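Local coordinates for protein dipicolinate synthase subunit A (Bacillus halodurans, PDB 3D4O) that probably acts as the oxidoreductase subunit of dipicolinate synthase, which makes the dipicolinic acid of bacterial spores, using a dinucleotide cofactor, at residues V230-P235 and F252-K257; K180-A185 and L211-V216; E139-M144 and I241-K246. All coordinates share one frame; numbering follows the deposited sequence.

Contact 1: V230-P235 and F252-K257; sequences VLAEMP and FRYAEK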
loop_
_atom_site.group_PDB
_atom_site.type_symbol
_atom_site.label_atom_id
_atom_site.label_comp_id
_atom_site.label_asym_id
_atom_site.label_seq_id
_atom_site.Cartn_x
_atom_site.Cartn_y
_atom_site.Cartn_z
ATOM N N VAL C 230 8.417 -9.457 -24.033
ATOM C CA VAL C 230 8.087 -8.198 -23.374
ATOM C C VAL C 230 8.930 -8.122 -22.114
ATOM O O VAL C 230 9.671 -7.163 -21.869
ATOM C CB VAL C 230 6.594 -8.117 -23.018
ATOM C CG1 VAL C 230 6.315 -6.918 -22.116
ATOM C CG2 VAL C 230 5.770 -8.035 -24.309
ATOM N N LEU C 231 8.774 -9.154 -21.314
ATOM C CA LEU C 231 9.519 -9.289 -20.066
ATOM C C LEU C 231 11.020 -9.104 -20.294
ATOM O O LEU C 231 11.682 -8.438 -19.513
ATOM C CB LEU C 231 9.252 -10.646 -19.379
ATOM C CG LEU C 231 7.878 -10.812 -18.708
ATOM C CD1 LEU C 231 7.592 -12.256 -18.315
ATOM C CD2 LEU C 231 7.742 -9.926 -17.512
ATOM N N ALA C 232 11.537 -9.654 -21.383
ATOM C CA ALA C 232 12.975 -9.595 -21.648
ATOM C C ALA C 232 13.520 -8.160 -21.783
ATOM O O ALA C 232 14.691 -7.890 -21.499
ATOM C CB ALA C 232 13.325 -10.401 -22.892
ATOM N N GLU C 233 12.653 -7.248 -22.184
ATOM C CA GLU C 233 13.042 -5.834 -22.395
ATOM C C GLU C 233 12.802 -4.946 -21.195
ATOM O O GLU C 233 13.220 -3.792 -21.146
ATOM C CB GLU C 233 12.308 -5.267 -23.620
ATOM C CG GLU C 233 13.020 -5.648 -24.928
ATOM C CD GLU C 233 14.375 -4.961 -25.027
ATOM O OE1 GLU C 233 14.424 -3.727 -24.821
ATOM O OE2 GLU C 233 15.390 -5.655 -25.277
HETATM N N MSE C 234 12.126 -5.496 -20.211
HETATM C CA MSE C 234 11.780 -4.719 -18.998
HETATM C C MSE C 234 12.948 -4.539 -18.068
HETATM O O MSE C 234 13.874 -5.317 -18.103
HETATM C CB MSE C 234 10.654 -5.394 -18.212
HETATM C CG MSE C 234 9.307 -5.146 -18.807
HETATM SE SE MSE C 234 7.890 -6.144 -17.905
HETATM C CE MSE C 234 8.731 -6.555 -16.241
ATOM N N PRO C 235 12.914 -3.484 -17.249
ATOM C CA PRO C 235 13.955 -3.343 -16.252
ATOM C C PRO C 235 13.875 -4.502 -15.284
ATOM O O PRO C 235 12.794 -5.016 -14.992
ATOM C CB PRO C 235 13.568 -2.038 -15.523
ATOM C CG PRO C 235 12.713 -1.304 -16.473
ATOM C CD PRO C 235 11.958 -2.364 -17.207
ATOM N N PHE C 252 4.536 -16.086 -16.410
ATOM C CA PHE C 252 5.070 -16.201 -15.045
ATOM C C PHE C 252 6.294 -17.083 -14.973
ATOM O O PHE C 252 7.154 -16.880 -14.121
ATOM C CB PHE C 252 4.023 -16.711 -14.040
ATOM C CG PHE C 252 2.857 -15.767 -13.841
ATOM C CD1 PHE C 252 3.028 -14.563 -13.175
ATOM C CD2 PHE C 252 1.593 -16.093 -14.311
ATOM C CE1 PHE C 252 1.967 -13.706 -13.002
ATOM C CE2 PHE C 252 0.526 -15.243 -14.134
ATOM C CZ PHE C 252 0.709 -14.049 -13.490
ATOM N N ARG C 253 6.388 -18.048 -15.878
ATOM C CA ARG C 253 7.519 -18.952 -15.839
ATOM C C ARG C 253 8.741 -18.168 -16.307
ATOM O O ARG C 253 9.810 -18.232 -15.703
ATOM C CB ARG C 253 7.283 -20.228 -16.673
ATOM N N TYR C 254 8.569 -17.377 -17.357
ATOM C CA TYR C 254 9.705 -16.604 -17.888
ATOM C C TYR C 254 10.109 -15.478 -16.941
ATOM O O TYR C 254 11.289 -15.189 -16.760
ATOM C CB TYR C 254 9.445 -16.047 -19.289
ATOM C CG TYR C 254 10.680 -15.361 -19.836
ATOM C CD1 TYR C 254 11.722 -16.104 -20.358
ATOM C CD2 TYR C 254 10.828 -13.977 -19.783
ATOM C CE1 TYR C 254 12.865 -15.508 -20.831
ATOM C CE2 TYR C 254 11.978 -13.364 -20.267
ATOM C CZ TYR C 254 12.995 -14.137 -20.790
ATOM O OH TYR C 254 14.151 -13.554 -21.277
ATOM N N ALA C 255 9.120 -14.851 -16.331
ATOM C CA ALA C 255 9.379 -13.718 -15.421
ATOM C C ALA C 255 10.298 -14.192 -14.323
ATOM O O ALA C 255 11.336 -13.618 -14.016
ATOM C CB ALA C 255 8.066 -13.196 -14.804
ATOM N N GLU C 256 9.875 -15.304 -13.767
ATOM C CA GLU C 256 10.583 -15.965 -12.687
ATOM C C GLU C 256 12.019 -16.296 -13.110
ATOM O O GLU C 256 12.984 -16.018 -12.401
ATOM C CB GLU C 256 9.799 -17.210 -12.313
ATOM C CG GLU C 256 10.315 -17.990 -11.146
ATOM C CD GLU C 256 9.309 -19.061 -10.710
ATOM O OE1 GLU C 256 8.070 -18.828 -10.809
ATOM O OE2 GLU C 256 9.751 -20.131 -10.258
ATOM N N LYS C 257 12.136 -16.816 -14.319
ATOM C CA LYS C 257 13.421 -17.196 -14.876
ATOM C C LYS C 257 14.358 -15.999 -15.012
ATOM O O LYS C 257 15.549 -16.108 -14.736
ATOM C CB LYS C 257 13.253 -17.881 -16.236
#
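L231 and Y254 carry most of this helix-to-helix contact, with A232 and A255 filling in beside them. The CB of L231 meets the Y254 ring at its edge, close to the ring plane, 3.7 Å from CD2, so the leucine abuts the rim of the tyrosine and does not lie over a face. Further out, the same side chain passes the ring and reaches the neighbouring helix. Because CG of L231 stands anti to the carbonyl carbon (chi1 -73°), its CD1 methyl comes to 3.7 Å from CB of A255. CD1 is just as near the backbone, 3.6 Å from N of A255, and thus sits in the corner between the tyrosine side chain and the helix that bears it. The small A255 marks the closest approach of the two backbones, its CA lying 6.4 Å from that of L231.

Helices 228-233 and 252-257 are successive connections of a Rossmann-type parallel sheet, one leading into strand 239-242 and the other following it, and they pack side by side on one face. On the sheet side, A255 touches A262 of strand 261-264, and L231 leans on V226.

Y254 extends from its helix with CG anti to the backbone N (chi1 -175°), which carries the ring across to the neighbouring helix. Its far end meets A232: OH is 3.6 Å from CB of A232, and CE2 is 4.2 Å from that same methyl. These are van der Waals contacts, and the hydroxyl gains no polar partner from the segment 230-235. R258 supplies an outside donor, its NH1 hydrogen-bonding to the carbonyl oxygen of L231 and, weakly, to that of M234.

Contact 2: K180-A185 and L211-V216; sequences KVKVGA and LRDVDV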
loop_
_atom_site.group_PDB
_atom_site.type_symbol
_atom_site.label_atom_id
_atom_site.label_comp_id
_atom_site.label_asym_id
_atom_site.label_seq_id
_atom_site.Cartn_x
_atom_site.Cartn_y
_atom_site.Cartn_z
ATOM N N LYS C 180 3.833 8.360 -13.493
ATOM C CA LYS C 180 3.789 8.732 -14.917
ATOM C C LYS C 180 3.232 7.491 -15.557
ATOM O O LYS C 180 3.906 6.493 -15.737
ATOM C CB LYS C 180 5.155 9.117 -15.456
ATOM C CG LYS C 180 5.660 10.407 -14.858
ATOM C CD LYS C 180 7.149 10.624 -15.108
ATOM C CE LYS C 180 7.616 11.996 -14.544
ATOM N NZ LYS C 180 7.199 12.217 -13.115
ATOM N N VAL C 181 1.956 7.586 -15.848
ATOM C CA VAL C 181 1.187 6.468 -16.281
ATOM C C VAL C 181 1.005 6.368 -17.766
ATOM O O VAL C 181 0.652 7.315 -18.450
ATOM C CB VAL C 181 -0.218 6.497 -15.663
ATOM C CG1 VAL C 181 -1.052 5.360 -16.235
ATOM C CG2 VAL C 181 -0.176 6.455 -14.105
ATOM N N LYS C 182 1.254 5.174 -18.249
ATOM C CA LYS C 182 1.008 4.892 -19.657
ATOM C C LYS C 182 0.071 3.715 -19.680
ATOM O O LYS C 182 0.153 2.851 -18.828
ATOM C CB LYS C 182 2.285 4.616 -20.443
ATOM C CG LYS C 182 3.133 3.483 -19.938
ATOM C CD LYS C 182 4.220 3.088 -20.974
ATOM C CE LYS C 182 5.279 4.140 -21.163
ATOM N NZ LYS C 182 6.390 3.783 -22.155
ATOM N N VAL C 183 -0.869 3.752 -20.608
ATOM C CA VAL C 183 -1.864 2.701 -20.728
ATOM C C VAL C 183 -1.827 2.079 -22.127
ATOM O O VAL C 183 -1.840 2.760 -23.164
ATOM C CB VAL C 183 -3.301 3.198 -20.375
ATOM C CG1 VAL C 183 -4.299 1.971 -20.317
ATOM C CG2 VAL C 183 -3.339 3.967 -19.037
ATOM N N GLY C 184 -1.755 0.766 -22.127
ATOM C CA GLY C 184 -1.743 -0.020 -23.367
ATOM C C GLY C 184 -3.095 -0.618 -23.688
ATOM O O GLY C 184 -3.770 -1.158 -22.825
ATOM N N ALA C 185 -3.502 -0.473 -24.939
ATOM C CA ALA C 185 -4.803 -1.032 -25.412
ATOM C C ALA C 185 -4.809 -1.126 -26.915
ATOM O O ALA C 185 -4.010 -0.519 -27.583
ATOM C CB ALA C 185 -5.982 -0.162 -24.942
ATOM N N LEU C 211 7.441 -0.924 -22.710
ATOM C CA LEU C 211 7.618 -1.319 -21.297
ATOM C C LEU C 211 9.052 -1.445 -20.841
ATOM O O LEU C 211 9.321 -1.911 -19.730
ATOM C CB LEU C 211 6.895 -2.641 -20.985
ATOM C CG LEU C 211 5.366 -2.679 -21.128
ATOM C CD1 LEU C 211 4.817 -3.978 -20.532
ATOM C CD2 LEU C 211 4.717 -1.490 -20.499
ATOM N N ARG C 212 9.969 -1.064 -21.714
ATOM C CA ARG C 212 11.393 -1.215 -21.420
ATOM C C ARG C 212 11.899 -0.279 -20.329
ATOM O O ARG C 212 12.972 -0.500 -19.771
ATOM C CB ARG C 212 12.256 -1.165 -22.694
ATOM C CG ARG C 212 12.337 0.115 -23.461
ATOM C CD ARG C 212 12.775 -0.205 -24.892
ATOM N N ASP C 213 11.105 0.731 -19.996
ATOM C CA ASP C 213 11.489 1.673 -18.938
ATOM C C ASP C 213 10.476 1.729 -17.804
ATOM O O ASP C 213 10.521 2.598 -16.935
ATOM C CB ASP C 213 11.716 3.081 -19.498
ATOM C CG ASP C 213 10.478 3.669 -20.151
ATOM O OD1 ASP C 213 9.469 2.941 -20.283
ATOM O OD2 ASP C 213 10.522 4.861 -20.536
ATOM N N VAL C 214 9.573 0.768 -17.817
ATOM C CA VAL C 214 8.502 0.711 -16.824
ATOM C C VAL C 214 8.917 0.085 -15.516
ATOM O O VAL C 214 9.542 -0.995 -15.460
ATOM C CB VAL C 214 7.254 0.031 -17.415
ATOM C CG1 VAL C 214 6.229 -0.212 -16.370
ATOM C CG2 VAL C 214 6.711 0.955 -18.517
ATOM N N ASP C 215 8.507 0.765 -14.462
ATOM C CA ASP C 215 8.843 0.355 -13.100
ATOM C C ASP C 215 7.818 -0.575 -12.464
ATOM O O ASP C 215 8.156 -1.420 -11.659
ATOM C CB ASP C 215 8.945 1.585 -12.225
ATOM C CG ASP C 215 10.032 2.492 -12.650
ATOM O OD1 ASP C 215 11.162 1.992 -12.844
ATOM O OD2 ASP C 215 9.756 3.703 -12.752
ATOM N N VAL C 216 6.549 -0.326 -12.780
ATOM C CA VAL C 216 5.442 -1.150 -12.283
ATOM C C VAL C 216 4.465 -1.316 -13.417
ATOM O O VAL C 216 4.069 -0.344 -14.051
ATOM C CB VAL C 216 4.706 -0.553 -11.050
ATOM C CG1 VAL C 216 3.588 -1.533 -10.544
ATOM C CG2 VAL C 216 5.685 -0.274 -9.891
#
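K182 reaches across to V214 and D213, joining the second strand of a Rossmann-type sheet to the loop that feeds the fourth. Strand 157-161 runs between them in the sheet, and the lysine spans it on one face: the CA atoms of K182 and V214, the nearest pair, are 9.0 Å apart. The aliphatic part of the lysine makes the apolar half of the contact, with CD of K182 4.1 Å from CG2 of V214. NZ of K182 then lies 3.7 Å from OD1 of D213, a long salt bridge that probably contributes mainly as a diffuse charge attraction near the surface.

Two bends steer the lysine. Its CG lies between the backbone N and the carbonyl carbon (chi1 57°), and the chain turns again at chi3 (68°), which brings the ammonium group to the loop. There it has a stronger partner than the aspartate, because NZ hydrogen-bonds to the carbonyl oxygen of E210, just ahead of the loop. That oxygen belongs to the last turn of the short helix 207-210, and its partial negative charge probably favours the ammonium group. D213 answers with a matching torsion, chi1 61°, which swings its carboxylate back toward the strand although CB does not set out that way.

Farther out, both K182 and V214 rest on A159 of the intervening strand, while V181 and V183 face helix 165-176 on the other side of the sheet. The loop is anchored to neighbouring parts of the domain by N157, whose ND2 bonds to the carbonyl oxygen of D213, and by T238, whose OG1 bonds to that of V214. Residues 211-214 themselves form a type I beta turn, closed by a weak hydrogen bond of 3.3 Å from N of V214 to O of L211.

Contact 3: E139-M144 and I241-K246; sequences EGTIMM and IDLASK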
loop_
_atom_site.group_PDB
_atom_site.type_symbol
_atom_site.label_atom_id
_atom_site.label_comp_id
_atom_site.label_asym_id
_atom_site.label_seq_id
_atom_site.Cartn_x
_atom_site.Cartn_y
_atom_site.Cartn_z
ATOM N N GLU C 139 -7.440 0.151 -4.990
ATOM C CA GLU C 139 -6.890 0.448 -3.681
ATOM C C GLU C 139 -5.917 -0.615 -3.287
ATOM O O GLU C 139 -4.820 -0.329 -2.841
ATOM C CB GLU C 139 -7.961 0.635 -2.600
ATOM C CG GLU C 139 -8.651 1.983 -2.792
ATOM C CD GLU C 139 -9.591 2.401 -1.684
ATOM O OE1 GLU C 139 -9.519 1.878 -0.529
ATOM O OE2 GLU C 139 -10.380 3.344 -1.942
ATOM N N GLY C 140 -6.309 -1.856 -3.487
ATOM C CA GLY C 140 -5.439 -2.971 -3.153
ATOM C C GLY C 140 -4.199 -3.000 -4.029
ATOM O O GLY C 140 -3.119 -3.338 -3.577
ATOM N N THR C 141 -4.375 -2.648 -5.293
ATOM C CA THR C 141 -3.274 -2.631 -6.257
ATOM C C THR C 141 -2.252 -1.550 -5.861
ATOM O O THR C 141 -1.067 -1.746 -5.877
ATOM C CB THR C 141 -3.794 -2.388 -7.706
ATOM O OG1 THR C 141 -4.696 -3.445 -8.048
ATOM C CG2 THR C 141 -2.615 -2.362 -8.745
ATOM N N ILE C 142 -2.764 -0.420 -5.431
ATOM C CA ILE C 142 -1.914 0.680 -4.995
ATOM C C ILE C 142 -1.170 0.266 -3.738
ATOM O O ILE C 142 0.041 0.458 -3.618
ATOM C CB ILE C 142 -2.758 1.933 -4.777
ATOM C CG1 ILE C 142 -2.989 2.586 -6.143
ATOM C CG2 ILE C 142 -2.120 2.948 -3.802
ATOM C CD1 ILE C 142 -4.119 3.617 -6.075
HETATM N N MSE C 143 -1.907 -0.313 -2.794
HETATM C CA MSE C 143 -1.295 -0.748 -1.528
HETATM C C MSE C 143 -0.168 -1.731 -1.837
HETATM O O MSE C 143 0.903 -1.661 -1.278
HETATM C CB MSE C 143 -2.328 -1.395 -0.596
HETATM C CG MSE C 143 -1.682 -2.133 0.583
HETATM SE SE MSE C 143 -2.912 -3.403 1.451
HETATM C CE MSE C 143 -2.909 -4.832 0.075
HETATM N N MSE C 144 -0.410 -2.630 -2.770
HETATM C CA MSE C 144 0.618 -3.631 -3.122
HETATM C C MSE C 144 1.867 -3.037 -3.785
HETATM O O MSE C 144 3.003 -3.475 -3.552
HETATM C CB MSE C 144 0.106 -4.679 -4.104
HETATM C CG MSE C 144 -1.256 -5.277 -3.829
HETATM SE SE MSE C 144 -1.175 -7.211 -3.901
HETATM C CE MSE C 144 -0.268 -6.896 -2.148
ATOM N N ILE C 241 2.012 -6.655 -11.566
ATOM C CA ILE C 241 0.840 -7.032 -10.789
ATOM C C ILE C 241 -0.237 -7.452 -11.785
ATOM O O ILE C 241 -0.707 -6.630 -12.566
ATOM C CB ILE C 241 0.337 -5.879 -9.883
ATOM C CG1 ILE C 241 1.369 -5.517 -8.795
ATOM C CG2 ILE C 241 -0.931 -6.286 -9.141
ATOM C CD1 ILE C 241 0.944 -4.299 -7.899
ATOM N N ASP C 242 -0.560 -8.743 -11.798
ATOM C CA ASP C 242 -1.552 -9.305 -12.739
ATOM C C ASP C 242 -2.914 -9.501 -12.082
ATOM O O ASP C 242 -3.123 -10.360 -11.211
ATOM C CB ASP C 242 -1.046 -10.582 -13.366
ATOM C CG ASP C 242 -1.761 -10.921 -14.647
ATOM O OD1 ASP C 242 -2.816 -10.327 -14.950
ATOM O OD2 ASP C 242 -1.258 -11.806 -15.345
ATOM N N LEU C 243 -3.826 -8.636 -12.518
ATOM C CA LEU C 243 -5.159 -8.569 -12.000
ATOM C C LEU C 243 -6.110 -9.402 -12.838
ATOM O O LEU C 243 -7.232 -9.629 -12.424
ATOM C CB LEU C 243 -5.650 -7.108 -11.951
ATOM C CG LEU C 243 -4.908 -6.179 -11.000
ATOM C CD1 LEU C 243 -5.564 -4.825 -11.042
ATOM C CD2 LEU C 243 -4.926 -6.759 -9.578
ATOM N N ALA C 244 -5.666 -9.849 -14.008
ATOM C CA ALA C 244 -6.535 -10.661 -14.868
ATOM C C ALA C 244 -6.864 -12.006 -14.194
ATOM O O ALA C 244 -6.057 -12.589 -13.444
ATOM C CB ALA C 244 -5.910 -10.887 -16.241
ATOM N N SER C 245 -8.066 -12.501 -14.451
ATOM C CA SER C 245 -8.484 -13.805 -13.910
ATOM C C SER C 245 -7.522 -14.887 -14.339
ATOM O O SER C 245 -7.004 -14.867 -15.438
ATOM C CB SER C 245 -9.899 -14.181 -14.380
ATOM O OG SER C 245 -9.955 -14.349 -15.792
ATOM N N LYS C 246 -7.282 -15.807 -13.433
ATOM C CA LYS C 246 -6.417 -16.989 -13.656
ATOM C C LYS C 246 -6.661 -17.537 -15.041
ATOM O O LYS C 246 -7.800 -17.731 -15.430
ATOM C CB LYS C 246 -6.739 -18.086 -12.640
#
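I241 points from strand 239-242, next to the sheet-edge strand 261-264 of this Rossmann-type sheet, into the long helix 127-148, where T141 and M144 receive it. From CB, directed at the helix, the chain runs out through CG1, extended at chi2 (177°), so the touching is left to the terminal methyl. CD1 of I241 lies 3.8 Å from the carbonyl oxygen of T141 and 3.9 Å from CB of M144, with CG2 of T141 slightly farther off at 4.1 Å. The threonine and isoleucine side chains thus pass each other in opposite senses.

Just past the strand end, L243 meets T141 tip to tip, its CD1 3.4 Å from OG1. This is packing against a hydroxyl whose hydrogen bond goes to the carbonyl oxygen of T137, a turn back in the helix. L268 and V170 of flanking helices also touch L243, and E139 of helix 127-148 hydrogen-bonds to backbone N atoms of I153 and H154 of the second subunit. The chain beyond the strand is turned by D242: N of A244 donates to its OD1 at 3.0 Å, an Asx turn in which the oxygen is approached on its anti side, with the donor 33° out of the carboxylate plane.

All three contacts belong to the C-terminal Rossmann-type domain, with centres 15 to 18 Å apart. Contact 2 lies, in sequence, wholly between the two segments of contact 3 and ends before contact 1 begins; contacts 1 and 3 alternate, since strand 239-242 runs between helices 228-233 and 252-257. Contacts 1 and 2 touch directly, P235 packing on the loop at R212 and V214. F252 brings contact 1 to D242 of contact 3. Contacts 2 and 3 reach the same sheet without touching, their nearest atoms about 5 Å apart. Contact 3 packs on the opposite face from contact 1, so together they clothe both sides of strand 239-242.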